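Local coordinates for protein CRISPR-associated endonuclease Cas9 (Campylobacter jejuni subsp. jejuni serotype O:2, PDB 5X2H) that cuts invading DNA that matches its guide RNA, as the endonuclease of a bacterial CRISPR immune system, at residues L11-I15 with Y465-L469; L71-K75 with Y86-Q90; F444-Y449 with N500-Y505. All blocks are in the same frame, centred on the assembly; numbering follows the deposited sequence.

Contact 1 of 3, residues L11-I15 with Y465-L469; sequences LAFDI and YRKVL. With nucleotides of chain B.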
loop_
_atom_site.group_PDB
_atom_site.type_symbol
_atom_site.label_atom_id
_atom_site.label_comp_id
_atom_site.label_asym_id
_atom_site.label_seq_id
_atom_site.Cartn_x
_atom_site.Cartn_y
_atom_site.Cartn_z
ATOM N N LEU A 11 10.617 30.238 -11.245
ATOM C CA LEU A 11 10.969 29.114 -10.385
ATOM C C LEU A 11 10.889 27.841 -11.214
ATOM O O LEU A 11 9.846 27.550 -11.808
ATOM C CB LEU A 11 10.036 29.024 -9.176
ATOM C CG LEU A 11 10.100 30.130 -8.123
ATOM C CD1 LEU A 11 9.039 29.911 -7.057
ATOM C CD2 LEU A 11 11.485 30.190 -7.497
ATOM N N ALA A 12 11.981 27.087 -11.261
ATOM C CA ALA A 12 12.038 25.851 -12.026
ATOM C C ALA A 12 12.272 24.677 -11.088
ATOM O O ALA A 12 13.020 24.794 -10.112
ATOM C CB ALA A 12 13.138 25.907 -13.086
ATOM N N PHE A 13 11.634 23.547 -11.388
ATOM C CA PHE A 13 11.674 22.374 -10.524
ATOM C C PHE A 13 11.968 21.126 -11.344
ATOM O O PHE A 13 11.343 20.899 -12.384
ATOM C CB PHE A 13 10.355 22.196 -9.767
ATOM C CG PHE A 13 10.056 23.305 -8.801
ATOM C CD1 PHE A 13 9.381 24.441 -9.219
ATOM C CD2 PHE A 13 10.443 23.210 -7.475
ATOM C CE1 PHE A 13 9.100 25.461 -8.334
ATOM C CE2 PHE A 13 10.163 24.227 -6.583
ATOM C CZ PHE A 13 9.490 25.356 -7.016
ATOM N N ASP A 14 12.914 20.325 -10.866
ATOM C CA ASP A 14 13.214 19.003 -11.413
ATOM C C ASP A 14 12.716 17.991 -10.384
ATOM O O ASP A 14 13.424 17.644 -9.437
ATOM C CB ASP A 14 14.710 18.843 -11.695
ATOM C CG ASP A 14 15.052 17.490 -12.295
ATOM O OD1 ASP A 14 14.737 17.269 -13.483
ATOM O OD2 ASP A 14 15.644 16.650 -11.581
ATOM N N ILE A 15 11.484 17.527 -10.573
ATOM C CA ILE A 15 10.809 16.680 -9.598
ATOM C C ILE A 15 11.130 15.224 -9.918
ATOM O O ILE A 15 10.596 14.656 -10.874
ATOM C CB ILE A 15 9.296 16.928 -9.597
ATOM C CG1 ILE A 15 9.002 18.401 -9.297
ATOM C CG2 ILE A 15 8.605 16.010 -8.596
ATOM C CD1 ILE A 15 7.537 18.765 -9.378
ATOM N N TYR A 465 7.373 18.803 -3.135
ATOM C CA TYR A 465 7.281 19.923 -4.064
ATOM C C TYR A 465 6.595 21.116 -3.412
ATOM O O TYR A 465 7.060 22.253 -3.542
ATOM C CB TYR A 465 6.538 19.504 -5.333
ATOM C CG TYR A 465 6.019 20.668 -6.149
ATOM C CD1 TYR A 465 6.881 21.453 -6.907
ATOM C CD2 TYR A 465 4.665 20.980 -6.165
ATOM C CE1 TYR A 465 6.409 22.521 -7.654
ATOM C CE2 TYR A 465 4.182 22.044 -6.907
ATOM C CZ TYR A 465 5.056 22.810 -7.652
ATOM O OH TYR A 465 4.577 23.868 -8.394
ATOM N N ARG A 466 5.496 20.871 -2.695
ATOM C CA ARG A 466 4.784 21.960 -2.036
ATOM C C ARG A 466 5.641 22.610 -0.957
ATOM O O ARG A 466 5.685 23.840 -0.848
ATOM C CB ARG A 466 3.472 21.448 -1.441
ATOM C CG ARG A 466 2.841 22.411 -0.453
ATOM C CD ARG A 466 1.494 21.920 0.041
ATOM N NE ARG A 466 0.896 22.866 0.979
ATOM C CZ ARG A 466 1.045 22.802 2.298
ATOM N NH1 ARG A 466 1.766 21.829 2.837
ATOM N NH2 ARG A 466 0.469 23.707 3.078
ATOM N N LYS A 467 6.331 21.796 -0.155
ATOM C CA LYS A 467 7.146 22.337 0.928
ATOM C C LYS A 467 8.258 23.226 0.389
ATOM O O LYS A 467 8.494 24.322 0.911
ATOM C CB LYS A 467 7.723 21.197 1.766
ATOM C CG LYS A 467 8.677 21.653 2.860
ATOM C CD LYS A 467 9.190 20.478 3.682
ATOM C CE LYS A 467 8.054 19.762 4.391
ATOM N NZ LYS A 467 8.557 18.757 5.361
ATOM N N VAL A 468 8.943 22.779 -0.665
ATOM C CA VAL A 468 10.028 23.571 -1.238
ATOM C C VAL A 468 9.482 24.835 -1.890
ATOM O O VAL A 468 10.051 25.922 -1.734
ATOM C CB VAL A 468 10.839 22.722 -2.233
ATOM C CG1 VAL A 468 11.854 23.586 -2.969
ATOM C CG2 VAL A 468 11.543 21.590 -1.507
ATOM N N LEU A 469 8.374 24.718 -2.625
ATOM C CA LEU A 469 7.792 25.884 -3.285
ATOM C C LEU A 469 7.334 26.922 -2.267
ATOM O O LEU A 469 7.631 28.115 -2.404
ATOM C CB LEU A 469 6.624 25.457 -4.178
ATOM C CG LEU A 469 5.729 26.584 -4.712
ATOM C CD1 LEU A 469 6.505 27.530 -5.622
ATOM C CD2 LEU A 469 4.516 26.020 -5.432
ATOM P P U B 74 0.998 22.636 6.412
ATOM O OP1 U B 74 0.608 23.963 5.873
ATOM O OP2 U B 74 2.125 21.904 5.781
ATOM O "O5'" U B 74 1.321 22.791 7.965
ATOM C "C5'" U B 74 0.396 23.406 8.850
ATOM C "C4'" U B 74 0.735 23.124 10.294
ATOM O "O4'" U B 74 0.757 21.693 10.525
ATOM C "C3'" U B 74 2.101 23.600 10.768
ATOM O "O3'" U B 74 2.101 24.973 11.120
ATOM C "C2'" U B 74 2.393 22.679 11.949
ATOM O "O2'" U B 74 1.762 23.156 13.128
ATOM C "C1'" U B 74 1.707 21.379 11.522
ATOM N N1 U B 74 2.656 20.372 10.992
ATOM C C2 U B 74 3.322 19.585 11.911
ATOM O O2 U B 74 3.163 19.696 13.114
ATOM N N3 U B 74 4.186 18.662 11.375
ATOM C C4 U B 74 4.444 18.450 10.037
ATOM O O4 U B 74 5.252 17.580 9.704
ATOM C C5 U B 74 3.712 19.303 9.148
ATOM C C6 U B 74 2.866 20.210 9.643
ATOM P P G B 73 1.655 17.631 3.560
ATOM O OP1 G B 73 1.803 18.669 2.510
ATOM O OP2 G B 73 2.858 16.986 4.146
ATOM O "O5'" G B 73 0.828 18.247 4.773
ATOM C "C5'" G B 73 -0.352 19.002 4.549
ATOM C "C4'" G B 73 -1.006 19.396 5.850
ATOM O "O4'" G B 73 -1.219 18.214 6.664
ATOM C "C3'" G B 73 -0.206 20.324 6.753
ATOM O "O3'" G B 73 -0.300 21.687 6.370
ATOM C "C2'" G B 73 -0.798 20.039 8.128
ATOM O "O2'" G B 73 -2.029 20.722 8.294
ATOM C "C1'" G B 73 -1.087 18.541 8.031
ATOM N N9 G B 73 -0.002 17.727 8.612
ATOM C C8 G B 73 0.942 16.992 7.938
ATOM N N7 G B 73 1.771 16.379 8.736
ATOM C C5 G B 73 1.352 16.732 10.012
ATOM C C6 G B 73 1.866 16.374 11.287
ATOM O O6 G B 73 2.830 15.647 11.549
ATOM N N1 G B 73 1.135 16.954 12.320
ATOM C C2 G B 73 0.048 17.776 12.150
ATOM N N2 G B 73 -0.530 18.244 13.266
ATOM N N3 G B 73 -0.437 18.117 10.969
ATOM C C4 G B 73 0.257 17.564 9.952
ATOM P P A B 78 10.960 18.992 8.068
ATOM O OP1 A B 78 11.578 18.504 6.808
ATOM O OP2 A B 78 9.900 20.033 8.024
ATOM O "O5'" A B 78 10.367 17.729 8.833
ATOM C "C5'" A B 78 11.203 16.639 9.198
ATOM C "C4'" A B 78 10.595 15.828 10.313
ATOM O "O4'" A B 78 10.204 16.723 11.393
ATOM C "C3'" A B 78 9.333 15.050 9.939
ATOM O "O3'" A B 78 9.270 13.877 10.747
ATOM C "C2'" A B 78 8.229 16.001 10.376
ATOM O "O2'" A B 78 6.973 15.396 10.592
ATOM C "C1'" A B 78 8.826 16.557 11.661
ATOM N N9 A B 78 8.254 17.836 12.082
ATOM C C8 A B 78 7.814 18.864 11.289
ATOM N N7 A B 78 7.325 19.872 11.967
ATOM C C5 A B 78 7.442 19.474 13.290
ATOM C C6 A B 78 7.097 20.099 14.500
ATOM N N6 A B 78 6.546 21.312 14.571
ATOM N N1 A B 78 7.349 19.431 15.649
ATOM C C2 A B 78 7.907 18.214 15.577
ATOM N N3 A B 78 8.273 17.521 14.501
ATOM C C4 A B 78 8.008 18.215 13.378
#

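Contact 2 of 3, residues L71-K75 with Y86-Q90; sequences LNHLK and YEDYQ. With nucleotides of chain B.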
loop_
_atom_site.group_PDB
_atom_site.type_symbol
_atom_site.label_atom_id
_atom_site.label_comp_id
_atom_site.label_asym_id
_atom_site.label_seq_id
_atom_site.Cartn_x
_atom_site.Cartn_y
_atom_site.Cartn_z
ATOM N N LEU A 71 -12.095 -21.125 15.279
ATOM C CA LEU A 71 -11.793 -22.367 15.983
ATOM C C LEU A 71 -12.315 -22.334 17.413
ATOM O O LEU A 71 -12.807 -23.349 17.921
ATOM C CB LEU A 71 -10.286 -22.633 15.963
ATOM C CG LEU A 71 -9.701 -22.993 14.594
ATOM C CD1 LEU A 71 -8.185 -23.154 14.658
ATOM C CD2 LEU A 71 -10.350 -24.259 14.067
ATOM N N ASN A 72 -12.209 -21.182 18.084
ATOM C CA ASN A 72 -12.774 -21.054 19.425
ATOM C C ASN A 72 -14.278 -21.289 19.408
ATOM O O ASN A 72 -14.826 -21.929 20.314
ATOM C CB ASN A 72 -12.461 -19.673 20.002
ATOM C CG ASN A 72 -11.035 -19.561 20.515
ATOM O OD1 ASN A 72 -10.254 -20.508 20.434
ATOM N ND2 ASN A 72 -10.690 -18.393 21.051
ATOM N N HIS A 73 -14.963 -20.775 18.384
ATOM C CA HIS A 73 -16.404 -20.973 18.282
ATOM C C HIS A 73 -16.746 -22.454 18.166
ATOM O O HIS A 73 -17.683 -22.935 18.812
ATOM C CB HIS A 73 -16.950 -20.192 17.088
ATOM C CG HIS A 73 -18.440 -20.036 17.092
ATOM N ND1 HIS A 73 -19.087 -19.094 16.324
ATOM C CD2 HIS A 73 -19.407 -20.700 17.768
ATOM C CE1 HIS A 73 -20.390 -19.183 16.527
ATOM N NE2 HIS A 73 -20.610 -20.149 17.400
ATOM N N LEU A 74 -15.986 -23.196 17.360
ATOM C CA LEU A 74 -16.229 -24.629 17.244
ATOM C C LEU A 74 -15.907 -25.349 18.546
ATOM O O LEU A 74 -16.638 -26.260 18.955
ATOM C CB LEU A 74 -15.415 -25.205 16.089
ATOM C CG LEU A 74 -15.782 -24.632 14.723
ATOM C CD1 LEU A 74 -14.808 -25.111 13.682
ATOM C CD2 LEU A 74 -17.192 -25.023 14.344
ATOM N N LYS A 75 -14.823 -24.946 19.218
ATOM C CA LYS A 75 -14.495 -25.538 20.511
ATOM C C LYS A 75 -15.607 -25.305 21.526
ATOM O O LYS A 75 -15.862 -26.167 22.375
ATOM C CB LYS A 75 -13.166 -24.980 21.024
ATOM C CG LYS A 75 -11.955 -25.437 20.212
ATOM C CD LYS A 75 -10.682 -24.697 20.614
ATOM C CE LYS A 75 -9.500 -25.140 19.758
ATOM N NZ LYS A 75 -8.257 -24.361 20.037
ATOM N N TYR A 86 -14.062 -27.004 27.552
ATOM C CA TYR A 86 -13.526 -26.042 26.596
ATOM C C TYR A 86 -12.060 -25.743 26.880
ATOM O O TYR A 86 -11.254 -25.611 25.953
ATOM C CB TYR A 86 -14.358 -24.759 26.630
ATOM C CG TYR A 86 -13.832 -23.640 25.754
ATOM C CD1 TYR A 86 -14.175 -23.562 24.410
ATOM C CD2 TYR A 86 -13.002 -22.652 26.276
ATOM C CE1 TYR A 86 -13.702 -22.536 23.608
ATOM C CE2 TYR A 86 -12.525 -21.624 25.482
ATOM C CZ TYR A 86 -12.878 -21.571 24.151
ATOM O OH TYR A 86 -12.410 -20.552 23.358
ATOM N N GLU A 87 -11.694 -25.645 28.160
ATOM C CA GLU A 87 -10.314 -25.351 28.528
ATOM C C GLU A 87 -9.350 -26.453 28.105
ATOM O O GLU A 87 -8.151 -26.186 27.960
ATOM C CB GLU A 87 -10.216 -25.117 30.037
ATOM N N ASP A 88 -9.840 -27.678 27.896
ATOM C CA ASP A 88 -8.978 -28.772 27.459
ATOM C C ASP A 88 -8.544 -28.641 26.006
ATOM O O ASP A 88 -7.696 -29.420 25.560
ATOM C CB ASP A 88 -9.683 -30.116 27.664
ATOM C CG ASP A 88 -9.771 -30.508 29.125
ATOM O OD1 ASP A 88 -9.139 -29.830 29.962
ATOM O OD2 ASP A 88 -10.472 -31.492 29.439
ATOM N N TYR A 89 -9.097 -27.685 25.260
ATOM C CA TYR A 89 -8.691 -27.438 23.883
ATOM C C TYR A 89 -7.918 -26.135 23.734
ATOM O O TYR A 89 -7.613 -25.726 22.609
ATOM C CB TYR A 89 -9.914 -27.457 22.964
ATOM C CG TYR A 89 -10.543 -28.828 22.884
ATOM C CD1 TYR A 89 -11.441 -29.259 23.851
ATOM C CD2 TYR A 89 -10.217 -29.705 21.856
ATOM C CE1 TYR A 89 -12.006 -30.519 23.792
ATOM C CE2 TYR A 89 -10.780 -30.969 21.788
ATOM C CZ TYR A 89 -11.672 -31.369 22.757
ATOM O OH TYR A 89 -12.237 -32.623 22.698
ATOM N N GLN A 90 -7.590 -25.479 24.842
ATOM C CA GLN A 90 -6.723 -24.314 24.848
ATOM C C GLN A 90 -5.394 -24.675 25.500
ATOM O O GLN A 90 -5.325 -25.556 26.362
ATOM C CB GLN A 90 -7.374 -23.145 25.594
ATOM C CG GLN A 90 -8.756 -22.769 25.074
ATOM C CD GLN A 90 -8.727 -22.227 23.656
ATOM O OE1 GLN A 90 -7.708 -21.709 23.194
ATOM N NE2 GLN A 90 -9.850 -22.344 22.955
ATOM P P A B 63 -14.556 -16.782 22.263
ATOM O OP1 A B 63 -14.617 -17.461 23.579
ATOM O OP2 A B 63 -13.232 -16.459 21.669
ATOM O "O5'" A B 63 -15.369 -17.643 21.193
ATOM C "C5'" A B 63 -15.469 -17.216 19.838
ATOM C "C4'" A B 63 -16.904 -17.143 19.374
ATOM O "O4'" A B 63 -17.594 -18.353 19.784
ATOM C "C3'" A B 63 -17.746 -16.010 19.956
ATOM O "O3'" A B 63 -17.651 -14.768 19.269
ATOM C "C2'" A B 63 -19.163 -16.574 19.908
ATOM O "O2'" A B 63 -19.723 -16.428 18.610
ATOM C "C1'" A B 63 -18.920 -18.057 20.164
ATOM N N9 A B 63 -19.098 -18.412 21.584
ATOM C C8 A B 63 -18.532 -17.818 22.687
ATOM N N7 A B 63 -18.884 -18.369 23.822
ATOM C C5 A B 63 -19.731 -19.398 23.440
ATOM C C6 A B 63 -20.432 -20.358 24.182
ATOM N N6 A B 63 -20.378 -20.430 25.512
ATOM N N1 A B 63 -21.195 -21.243 23.503
ATOM C C2 A B 63 -21.239 -21.160 22.166
ATOM N N3 A B 63 -20.623 -20.300 21.356
ATOM C C4 A B 63 -19.873 -19.440 22.066
ATOM P P A B 46 -5.063 -25.015 17.744
ATOM O OP1 A B 46 -6.422 -24.533 18.102
ATOM O OP2 A B 46 -4.607 -24.972 16.331
ATOM O "O5'" A B 46 -4.022 -24.188 18.618
ATOM C "C5'" A B 46 -4.173 -24.089 20.025
ATOM C "C4'" A B 46 -2.970 -23.442 20.658
ATOM O "O4'" A B 46 -1.816 -24.314 20.529
ATOM C "C3'" A B 46 -2.513 -22.139 20.024
ATOM O "O3'" A B 46 -3.275 -21.023 20.437
ATOM C "C2'" A B 46 -1.051 -22.068 20.438
ATOM O "O2'" A B 46 -0.935 -21.651 21.791
ATOM C "C1'" A B 46 -0.647 -23.538 20.347
ATOM N N9 A B 46 -0.066 -23.855 19.030
ATOM C C8 A B 46 -0.665 -24.443 17.945
ATOM N N7 A B 46 0.130 -24.577 16.909
ATOM C C5 A B 46 1.334 -24.037 17.341
ATOM C C6 A B 46 2.589 -23.880 16.718
ATOM N N6 A B 46 2.854 -24.260 15.465
ATOM N N1 A B 46 3.577 -23.301 17.434
ATOM C C2 A B 46 3.318 -22.914 18.689
ATOM N N3 A B 46 2.186 -23.006 19.383
ATOM C C4 A B 46 1.223 -23.584 18.643
#

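Contact 3 of 3, residues F444-Y449 with N500-Y505; sequences FNETYY and NYTKDY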
loop_
_atom_site.group_PDB
_atom_site.type_symbol
_atom_site.label_atom_id
_atom_site.label_comp_id
_atom_site.label_asym_id
_atom_site.label_seq_id
_atom_site.Cartn_x
_atom_site.Cartn_y
_atom_site.Cartn_z
ATOM N N PHE A 444 -2.123 19.427 -0.876
ATOM C CA PHE A 444 -2.677 18.677 -1.997
ATOM C C PHE A 444 -3.903 17.869 -1.590
ATOM O O PHE A 444 -4.757 17.583 -2.438
ATOM C CB PHE A 444 -1.604 17.758 -2.588
ATOM C CG PHE A 444 -2.063 16.985 -3.787
ATOM C CD1 PHE A 444 -2.159 17.598 -5.025
ATOM C CD2 PHE A 444 -2.399 15.647 -3.678
ATOM C CE1 PHE A 444 -2.582 16.890 -6.132
ATOM C CE2 PHE A 444 -2.824 14.932 -4.783
ATOM C CZ PHE A 444 -2.914 15.555 -6.012
ATOM N N ASN A 445 -4.012 17.512 -0.307
ATOM C CA ASN A 445 -5.167 16.783 0.202
ATOM C C ASN A 445 -6.452 17.597 0.125
ATOM O O ASN A 445 -7.539 17.012 0.097
ATOM C CB ASN A 445 -4.913 16.362 1.651
ATOM C CG ASN A 445 -5.866 15.281 2.124
ATOM O OD1 ASN A 445 -6.116 14.305 1.420
ATOM N ND2 ASN A 445 -6.397 15.451 3.328
ATOM N N GLU A 446 -6.355 18.925 0.091
ATOM C CA GLU A 446 -7.525 19.791 0.117
ATOM C C GLU A 446 -8.001 20.196 -1.272
ATOM O O GLU A 446 -8.937 20.995 -1.380
ATOM C CB GLU A 446 -7.230 21.044 0.948
ATOM C CG GLU A 446 -6.580 20.743 2.288
ATOM C CD GLU A 446 -7.426 19.832 3.153
ATOM O OE1 GLU A 446 -8.334 20.339 3.843
ATOM O OE2 GLU A 446 -7.191 18.605 3.138
ATOM N N THR A 447 -7.386 19.675 -2.327
ATOM C CA THR A 447 -7.804 19.947 -3.693
ATOM C C THR A 447 -8.661 18.801 -4.214
ATOM O O THR A 447 -8.657 17.694 -3.668
ATOM C CB THR A 447 -6.589 20.145 -4.606
ATOM O OG1 THR A 447 -5.973 18.878 -4.865
ATOM C CG2 THR A 447 -5.572 21.068 -3.949
ATOM N N TYR A 448 -9.402 19.076 -5.289
ATOM C CA TYR A 448 -10.194 18.013 -5.900
ATOM C C TYR A 448 -9.350 17.036 -6.708
ATOM O O TYR A 448 -9.905 16.077 -7.254
ATOM C CB TYR A 448 -11.300 18.602 -6.781
ATOM C CG TYR A 448 -10.906 19.849 -7.532
ATOM C CD1 TYR A 448 -9.883 19.823 -8.471
ATOM C CD2 TYR A 448 -11.564 21.051 -7.314
ATOM C CE1 TYR A 448 -9.519 20.961 -9.163
ATOM C CE2 TYR A 448 -11.210 22.195 -8.001
ATOM C CZ TYR A 448 -10.185 22.143 -8.925
ATOM O OH TYR A 448 -9.821 23.275 -9.616
ATOM N N TYR A 449 -8.038 17.254 -6.802
ATOM C CA TYR A 449 -7.138 16.277 -7.399
ATOM C C TYR A 449 -6.761 15.162 -6.435
ATOM O O TYR A 449 -6.041 14.240 -6.835
ATOM C CB TYR A 449 -5.857 16.955 -7.892
ATOM C CG TYR A 449 -6.046 17.956 -9.008
ATOM C CD1 TYR A 449 -6.315 17.538 -10.306
ATOM C CD2 TYR A 449 -5.928 19.320 -8.771
ATOM C CE1 TYR A 449 -6.479 18.451 -11.332
ATOM C CE2 TYR A 449 -6.088 20.240 -9.791
ATOM C CZ TYR A 449 -6.364 19.799 -11.070
ATOM O OH TYR A 449 -6.526 20.710 -12.088
ATOM N N ASN A 500 -1.245 21.203 -13.260
ATOM C CA ASN A 500 -2.650 21.565 -13.087
ATOM C C ASN A 500 -2.953 21.919 -11.637
ATOM O O ASN A 500 -3.749 22.822 -11.361
ATOM C CB ASN A 500 -3.553 20.423 -13.552
ATOM C CG ASN A 500 -3.495 20.204 -15.048
ATOM O OD1 ASN A 500 -3.467 21.156 -15.828
ATOM N ND2 ASN A 500 -3.481 18.942 -15.459
ATOM N N TYR A 501 -2.324 21.209 -10.698
ATOM C CA TYR A 501 -2.503 21.498 -9.280
ATOM C C TYR A 501 -1.921 22.858 -8.910
ATOM O O TYR A 501 -2.444 23.534 -8.017
ATOM C CB TYR A 501 -1.882 20.354 -8.473
ATOM C CG TYR A 501 -1.484 20.612 -7.033
ATOM C CD1 TYR A 501 -2.353 21.209 -6.127
ATOM C CD2 TYR A 501 -0.248 20.181 -6.563
ATOM C CE1 TYR A 501 -1.978 21.413 -4.806
ATOM C CE2 TYR A 501 0.131 20.375 -5.253
ATOM C CZ TYR A 501 -0.734 20.988 -4.377
ATOM O OH TYR A 501 -0.337 21.176 -3.071
ATOM N N THR A 502 -0.877 23.299 -9.612
ATOM C CA THR A 502 -0.262 24.580 -9.282
ATOM C C THR A 502 -1.041 25.750 -9.875
ATOM O O THR A 502 -1.250 26.762 -9.197
ATOM C CB THR A 502 1.190 24.605 -9.759
ATOM O OG1 THR A 502 1.905 23.508 -9.175
ATOM C CG2 THR A 502 1.864 25.908 -9.353
ATOM N N LYS A 503 -1.489 25.636 -11.127
ATOM C CA LYS A 503 -2.186 26.754 -11.751
ATOM C C LYS A 503 -3.637 26.872 -11.304
ATOM O O LYS A 503 -4.243 27.929 -11.500
ATOM C CB LYS A 503 -2.121 26.649 -13.278
ATOM C CG LYS A 503 -2.886 25.488 -13.897
ATOM C CD LYS A 503 -2.880 25.620 -15.416
ATOM C CE LYS A 503 -3.249 24.317 -16.112
ATOM N NZ LYS A 503 -4.672 23.925 -15.911
ATOM N N ASP A 504 -4.204 25.825 -10.706
ATOM C CA ASP A 504 -5.571 25.910 -10.208
ATOM C C ASP A 504 -5.663 26.557 -8.833
ATOM O O ASP A 504 -6.740 27.037 -8.464
ATOM C CB ASP A 504 -6.209 24.520 -10.144
ATOM C CG ASP A 504 -6.709 24.038 -11.490
ATOM O OD1 ASP A 504 -6.479 24.734 -12.501
ATOM O OD2 ASP A 504 -7.341 22.962 -11.532
ATOM N N TYR A 505 -4.568 26.587 -8.068
ATOM C CA TYR A 505 -4.636 26.974 -6.665
ATOM C C TYR A 505 -3.629 28.028 -6.227
ATOM O O TYR A 505 -3.740 28.509 -5.093
ATOM C CB TYR A 505 -4.465 25.738 -5.766
ATOM C CG TYR A 505 -5.668 24.826 -5.769
ATOM C CD1 TYR A 505 -6.690 24.997 -4.846
ATOM C CD2 TYR A 505 -5.789 23.805 -6.701
ATOM C CE1 TYR A 505 -7.796 24.175 -4.845
ATOM C CE2 TYR A 505 -6.893 22.977 -6.709
ATOM C CZ TYR A 505 -7.893 23.166 -5.777
ATOM O OH TYR A 505 -8.997 22.347 -5.774
#

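Contact 1 of 3, residues L11-I15 with Y465-L469
A helix lies on one face of a β-sheet here: strand 10-15, central in a five-stranded mixed sheet, is covered by helix 456-476 through a wholly apolar, buried interface. The two short segments run nearly antiparallel (153°), with axes 10.9 Å apart, so large side chains must bridge the gap. Phe13 is the hub. Tyr465 turns its ring edge to the Phe13 face in a T-shaped pair (centroids 5.1 Å apart, planes at 78°), while Val468 CG1 meets the ring edge at Phe13 CE2, 4.0 Å away. Leu469 CD1 reaches both Phe13 CZ (3.9 Å) and Leu11 CD1 (3.8 Å), and Ile15 CD1 rests 3.7 Å from Tyr465 CD1. The alternation of a β-strand sends Ala12 and Asp14 to the opposite face, against helix 557-566, as in the RNase H-like fold of RuvC nucleases; Asp14 is the predicted catalytic, Mg2+-binding residue, close to Glu485 and His558. The Tyr465 hydroxyl is hydrogen-bonded to that of Thr502. Pointing away from the sheet, Arg466 grips guide-RNA phosphates, with NH2 donating to U74 OP1 of chain B (2.8 Å) and NH1 to U74 OP2 of chain B (3.0 Å), whereas Lys467 makes weak bonds to the A78 phosphate of chain B.

Contact 2 of 3, residues L71-K75 with Y86-Q90
Lys75 forms the central polar link, its extended side chain carrying the ammonium to two acceptors: NZ donates to the backbone Tyr89 O at 3.0 Å and to the phosphate oxygen OP1 of A46 of chain B at 2.7 Å. One lysine thus ties the helix to the turn that follows it and to the guide RNA. Asn72, one helical turn earlier, bridges in a similar way, because an amide offers both an acceptor and a donor. Its OD1 accepts from Gln90 NE2 (3.1 Å), and its ND2 gives a hydrogen bond to OP2 of A63 of chain B (3.3 Å).

The spacing of three residues puts Asn72 and Lys75 on the same side of the helix, where Tyr86 fits against both: Tyr86 CE1 packs 3.6 Å from Lys75 CB, and Tyr86 OH lies 3.3 Å from Asn72 CG. The aliphatic part of Lys75 also supplies packing surface, with CD 3.7 Å from Tyr89 CB and 3.4 Å from Gln90 NE2. A short 3-10 turn at 87-89 carries Tyr89 and Gln90 back toward the helix. His73 points away from the turn and lies against the A63 ribose of chain B, its CA 3.2 Å from O4'.

Helix 51-82 is the arginine-rich bridge helix of Cas9, and its continuation stacks His76 on Tyr86. Helix 121-133 flanks the contact, with Leu129 touching both Lys75 and Tyr89 and Ala125 also meeting Tyr89, while helix 226-236 packs through Val235 on His73 and Leu74.

Contact 3 of 3, residues F444-Y449 with N500-Y505
Two ring-centred contacts make up the apolar heart of this interface. Phe444 presents its edge to the face of Tyr501 in a T-shaped pair, with centroids 4.8 Å apart and planes at 79°, and the methyl of Thr447 sits over the Tyr505 ring in a CH-pi contact, CG2 being 3.6 Å from the centroid. The same methyl lies 3.7 Å from Tyr501 CE1, so a small β-branched residue fills the space between two large rings. Tyr449 adds its own ring, with CE2 3.8 Å from Tyr501 CA and 4.2 Å from Tyr505 CE2. Tyr448 meets Tyr505 obliquely, their CZ atoms 4.0 Å apart.

Tyrosine suits positions 448 and 449 because the rings pack while both hydroxyls reach the carboxylate of Asp504 at the polar edge. Asp504 OD2 accepts a very short 2.5 Å bond from Tyr449 OH and a 3.1 Å bond from Tyr448 OH, the latter hydroxyl also being bonded to the Asn434 backbone N. Tyr505 OH, over the Tyr448 ring face, takes a weak bond from Tyr448 N at 3.3 Å; the buried Tyr501 hydroxyl bonds to Pro442 O.

Thr447 OG1 accepts from Tyr449 N (3.3 Å), an ST turn, and also donates to Phe444 O (3.0 Å), tying the turn back to the 3-10 segment. The loop so shaped lets Tyr448 and Tyr449 reach helix 493-505, which they join together with Phe444 and Thr447. Segment 500-505 belongs to the third RuvC subdomain, and loop 444-449 packs on it, consistent with a RuvC-like domain assembled from separate parts of the chain.

Overall arrangement
Contacts 1 and 3 are neighbours, their centres about 14 Å apart, and they meet directly where the hydroxyls of Tyr465 and Thr502 are hydrogen-bonded and Arg466 packs on Tyr501. Their segments alternate along the chain (11-15, 444-449, 465-469, 500-505), so the two interlock distant parts of the sequence around helix 456-476, as expected of the discontinuous RuvC-like domain. Contact 2 is local in sequence, nested within the long loop that contact 1 closes, and lies on the other side of the chain's centre, about 59 Å from contact 1 and 55 Å from contact 3, centre to centre. Contacts 1 and 2 nevertheless both hold guide-RNA phosphates, so one RNA spans both regions.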